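Local coordinates for adenylosuccinate lyase (Francisella tularensis subsp. tularensis SCHU S4, PDB 4EEI) that cleaves adenylosuccinate to AMP and fumarate and, probably, earlier in purine synthesis, releases fumarate from the corresponding succinyl imidazole-carboxamide ribotide, at the interface of chains A and B. Residues are numbered along the deposited sequence; one frame, centred on the assembly and turned at random. Chains: chain A/B, Adenylosuccinate lyase.

Contact 1: the interface of chains A and B. Residues chain A 361-362, 364-367; chain B 38, 86-87, 90.
B:Phe87 and B:Phe90 receive A:Val361 from chain A, its CG1 methyl reaching the edges of both rings. B:Phe87 CD1 covers one face of B:Phe90 from within chain B, and A:Val361 CG1 comes to the CE2 edge at 3.7 Å, raised to that same side of the plane. A:Ala362 CB meets the CZ edge of B:Phe90 at 3.9 Å, raised to the same side, where a small residue lets the helix come close. B:Phe87 has the CG methylene of its neighbour B:Lys86 4.1 Å above its ring centre. A:Val361 CG1 stands just outside the CE1 edge on that same side, and the carbonyl A:Val361 O lies by the CZ edge, 3.7 Å from CZ. In A:Val361, CG1 is anti to the backbone N (chi1 162°), which turns this branch toward the two rings. Rigid aromatic planes against a branched aliphatic tip make a compact apolar patch.

Beside it, B:Lys86 runs past A:Val361 in the opposite direction. Its side chain is fully extended, with CG anti to the backbone N (chi1 173°), and it carries the ammonium to where helix 352-363 of chain A ends. There NZ donates to A:Thr364 O at 2.8 Å, lying in the carbonyl plane, with weaker bonds to A:Val361 O and A:Phe366 O, each 3.0 Å from NZ. Lysine suits this place because its long apolar stem packs against A:Val361 CG1 and crosses A:Met367 SD at about a right angle, while its tip can serve several carbonyl oxygens. The positive charge would also favour the negative end of the helix dipole. The chain leaves the helix at A:Thr364, which turns carbonyls of this end toward NZ, and A:Thr364 OG1 accepts from A:Phe366 N at 3.1 Å, steadying the turn.

The contact joins a helix end of one subunit to the segment of the other leading toward the ligand-binding residues B:Thr93 and B:Ser94, and may thereby help position that segment.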
# COMPACT_ATOMS: atom_id res chain seq x y z
N VAL A 361 -42.42 20.90 16.45
CA VAL A 361 -42.90 19.75 15.70
C VAL A 361 -43.41 18.68 16.66
O VAL A 361 -44.47 18.10 16.46
CB VAL A 361 -41.80 19.18 14.76
CG1 VAL A 361 -42.13 17.77 14.32
CG2 VAL A 361 -41.61 20.08 13.55
N ALA A 362 -42.65 18.46 17.73
CA ALA A 362 -42.97 17.43 18.71
C ALA A 362 -44.13 17.77 19.66
O ALA A 362 -44.90 16.89 20.04
CB ALA A 362 -41.73 17.08 19.51
N THR A 364 -46.54 20.43 19.23
CA THR A 364 -47.70 21.09 18.62
C THR A 364 -48.18 20.26 17.43
O THR A 364 -47.46 19.38 16.96
CB THR A 364 -47.39 22.52 18.14
OG1 THR A 364 -46.85 22.48 16.82
CG2 THR A 364 -46.41 23.22 19.09
N PRO A 365 -49.40 20.52 16.93
CA PRO A 365 -49.83 19.76 15.76
C PRO A 365 -49.49 20.44 14.43
O PRO A 365 -50.08 20.09 13.41
CB PRO A 365 -51.34 19.69 15.92
CG PRO A 365 -51.69 20.96 16.60
CD PRO A 365 -50.53 21.28 17.52
N PHE A 366 -48.54 21.37 14.43
CA PHE A 366 -48.18 22.07 13.19
C PHE A 366 -47.13 21.26 12.42
O PHE A 366 -46.53 20.34 12.97
CB PHE A 366 -47.63 23.47 13.47
CG PHE A 366 -48.58 24.37 14.22
CD1 PHE A 366 -49.84 23.93 14.62
CD2 PHE A 366 -48.22 25.67 14.51
CE1 PHE A 366 -50.70 24.76 15.31
CE2 PHE A 366 -49.08 26.51 15.20
CZ PHE A 366 -50.33 26.05 15.60
N MET A 367 -46.89 21.62 11.16
CA MET A 367 -45.92 20.90 10.34
C MET A 367 -44.60 21.65 10.24
O MET A 367 -44.49 22.79 10.70
CB MET A 367 -46.50 20.64 8.95
CG MET A 367 -47.92 20.09 8.97
SD MET A 367 -48.00 18.34 9.42
CE MET A 367 -49.68 18.21 10.02
N MET B 38 -43.79 10.59 20.87
CA MET B 38 -44.67 11.58 20.25
C MET B 38 -45.35 11.16 18.95
O MET B 38 -46.27 11.83 18.48
CB MET B 38 -43.90 12.89 20.03
CG MET B 38 -42.99 12.89 18.81
SD MET B 38 -41.52 11.87 19.00
CE MET B 38 -40.60 12.86 20.17
N LYS B 86 -45.05 13.61 8.83
CA LYS B 86 -44.56 14.63 9.76
C LYS B 86 -43.31 14.25 10.54
O LYS B 86 -42.35 15.03 10.62
CB LYS B 86 -45.66 15.03 10.74
CG LYS B 86 -45.17 15.97 11.82
CD LYS B 86 -46.31 16.46 12.69
CE LYS B 86 -45.79 17.41 13.74
NZ LYS B 86 -46.86 17.87 14.66
N PHE B 87 -43.32 13.06 11.13
CA PHE B 87 -42.21 12.62 11.97
C PHE B 87 -41.17 11.76 11.26
O PHE B 87 -40.27 11.21 11.89
CB PHE B 87 -42.73 11.89 13.20
CG PHE B 87 -43.45 12.79 14.16
CD1 PHE B 87 -42.75 13.73 14.90
CD2 PHE B 87 -44.83 12.69 14.32
CE1 PHE B 87 -43.41 14.57 15.79
CE2 PHE B 87 -45.49 13.52 15.21
CZ PHE B 87 -44.78 14.46 15.94
N PHE B 90 -37.08 12.19 11.98
CA PHE B 90 -37.13 13.13 13.11
C PHE B 90 -36.07 12.82 14.16
O PHE B 90 -35.97 11.69 14.64
CB PHE B 90 -38.53 13.09 13.74
CG PHE B 90 -38.69 13.98 14.94
CD1 PHE B 90 -38.53 13.48 16.22
CD2 PHE B 90 -39.03 15.32 14.79
CE1 PHE B 90 -38.69 14.29 17.33
CE2 PHE B 90 -39.20 16.14 15.90
CZ PHE B 90 -39.02 15.62 17.17

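Contact 2: the interface of chains A and B. Residues chain A 146-148, 417-418; chain B 183-184, 186-188.
A:Glu146, B:Asn186 and B:Cys188 bury the most surface here, and the amide of B:Asn186 is the polar centre. Its ND2 donates to A:Glu146 OE1 at 2.9 Å, nearly in the amide plane and on the carboxylate's anti lone pair. A further bond, to A:Pro147 O at 3.0 Å, meets the carbonyl almost head-on, though the oxygen stands off the amide plane. One nitrogen thus ties a side chain and the backbone of strand 143-149. Asparagine fits because it donates and accepts at once: OD1 takes B:Val184 N, from above its carbonyl plane, which fixes the amide's rotation. With CG between the backbone N and the carbonyl carbon (chi1 54°), the short side chain places ND2 at the CD1 edge of A:Tyr418, 3.4 Å away, with the amide and ring nearly parallel (13°) and side by side, not stacked.

A:Glu146 extends across B:Asn186 at about a right angle and lays its carboxylate carbon CD against B:Ala183 CB, 3.5 Å away; the small methyl allows this closeness. Water 2 joins A:Glu146 OE1, at 3.1 Å, to B:Asn186 OD1 and B:Cys188 N.

B:Cys188 directs SG anti to its backbone N, just outside the CE1 edge of A:Tyr418, 3.4 Å from CE1, and raised toward the face that A:Thr417 CG2 covers. A:Pro147 CD covers the opposite face, so the ring is clamped. The polarisable sulphur suits this aromatic contact. Waters 1 and 3 link carbonyls at the end of helix 411-418 to B:Cys188 O and B:Asn186 O.

The contact holds a chain B loop against the strand following the ligand-binding A:Ser140 and A:His141, and should help fix that part of the subunit interface.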
# COMPACT_ATOMS: atom_id res chain seq x y z
N GLU A 146 -23.50 21.09 16.66
CA GLU A 146 -24.22 21.15 17.93
C GLU A 146 -23.26 20.96 19.09
O GLU A 146 -22.21 20.33 18.94
CB GLU A 146 -25.31 20.08 17.98
CG GLU A 146 -26.52 20.36 17.11
CD GLU A 146 -27.61 19.32 17.27
OE1 GLU A 146 -27.39 18.33 17.99
OE2 GLU A 146 -28.69 19.50 16.66
N PRO A 147 -23.62 21.49 20.25
CA PRO A 147 -22.83 21.27 21.47
C PRO A 147 -22.81 19.80 21.87
O PRO A 147 -23.72 19.05 21.53
CB PRO A 147 -23.58 22.09 22.52
CG PRO A 147 -24.28 23.15 21.74
CD PRO A 147 -24.68 22.50 20.45
N MET A 148 -21.77 19.41 22.59
CA MET A 148 -21.62 18.03 23.03
C MET A 148 -20.65 18.02 24.19
O MET A 148 -20.07 19.05 24.53
CB MET A 148 -21.01 17.19 21.91
CG MET A 148 -19.56 17.55 21.63
SD MET A 148 -18.86 16.62 20.24
CE MET A 148 -18.74 14.97 20.95
N THR A 417 -29.51 20.18 27.99
CA THR A 417 -30.04 19.66 26.73
C THR A 417 -29.05 18.78 25.97
O THR A 417 -29.38 17.67 25.52
CB THR A 417 -30.47 20.81 25.80
OG1 THR A 417 -31.40 21.65 26.49
CG2 THR A 417 -31.11 20.26 24.54
N TYR A 418 -27.82 19.27 25.81
CA TYR A 418 -26.89 18.59 24.92
C TYR A 418 -25.97 17.58 25.60
O TYR A 418 -25.21 16.87 24.94
CB TYR A 418 -26.10 19.61 24.10
CG TYR A 418 -26.98 20.36 23.14
CD1 TYR A 418 -27.32 19.81 21.91
CD2 TYR A 418 -27.49 21.61 23.46
CE1 TYR A 418 -28.13 20.48 21.03
CE2 TYR A 418 -28.31 22.30 22.58
CZ TYR A 418 -28.62 21.72 21.36
OH TYR A 418 -29.43 22.39 20.48
N ALA B 183 -26.97 14.57 15.67
CA ALA B 183 -25.97 15.36 14.94
C ALA B 183 -24.51 15.01 15.23
O ALA B 183 -23.73 14.82 14.30
CB ALA B 183 -26.20 16.85 15.18
N VAL B 184 -24.15 14.94 16.51
CA VAL B 184 -22.78 14.62 16.89
C VAL B 184 -22.71 13.58 18.01
O VAL B 184 -21.82 13.65 18.86
CB VAL B 184 -21.97 15.88 17.27
CG1 VAL B 184 -21.71 16.73 16.04
CG2 VAL B 184 -22.72 16.70 18.32
N ASN B 186 -24.84 13.23 20.37
CA ASN B 186 -25.14 14.00 21.58
C ASN B 186 -26.59 13.93 22.06
O ASN B 186 -26.93 14.52 23.09
CB ASN B 186 -24.77 15.47 21.36
CG ASN B 186 -25.43 16.05 20.12
OD1 ASN B 186 -25.65 15.33 19.14
ND2 ASN B 186 -25.73 17.35 20.16
N TYR B 187 -27.46 13.25 21.30
CA TYR B 187 -28.83 12.98 21.73
C TYR B 187 -29.62 14.22 22.13
O TYR B 187 -30.19 14.28 23.23
CB TYR B 187 -28.84 11.97 22.89
CG TYR B 187 -28.16 10.67 22.53
CD1 TYR B 187 -26.80 10.50 22.72
CD2 TYR B 187 -28.89 9.62 21.98
CE1 TYR B 187 -26.17 9.32 22.38
CE2 TYR B 187 -28.27 8.43 21.64
CZ TYR B 187 -26.91 8.28 21.84
OH TYR B 187 -26.31 7.10 21.50
N CYS B 188 -29.67 15.22 21.25
CA CYS B 188 -30.41 16.43 21.54
C CYS B 188 -31.90 16.11 21.56
O CYS B 188 -32.62 16.48 22.49
CB CYS B 188 -30.12 17.50 20.48
SG CYS B 188 -31.15 19.00 20.66
O HOH W 1 -31.87 16.70 25.05
O HOH W 2 -28.60 15.50 18.47
O HOH W 3 -26.06 13.78 25.58

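Contact 1 and contact 2 lie about 20 Å apart, measured between the centres of their C-alpha atoms, and share no residue. Chain A supplies a helix end to each, of helix 352-363 in contact 1 and helix 411-418 in contact 2, with strand 143-149 joining the latter; chain B supplies loop residues throughout. Two-fold symmetry repeats both patches with the chains exchanged, so each subunit plays both roles. In this family the enzyme is a homotetramer whose active sites combine residues of several subunits, and two separated contacts probably limit rocking of one chain against the other.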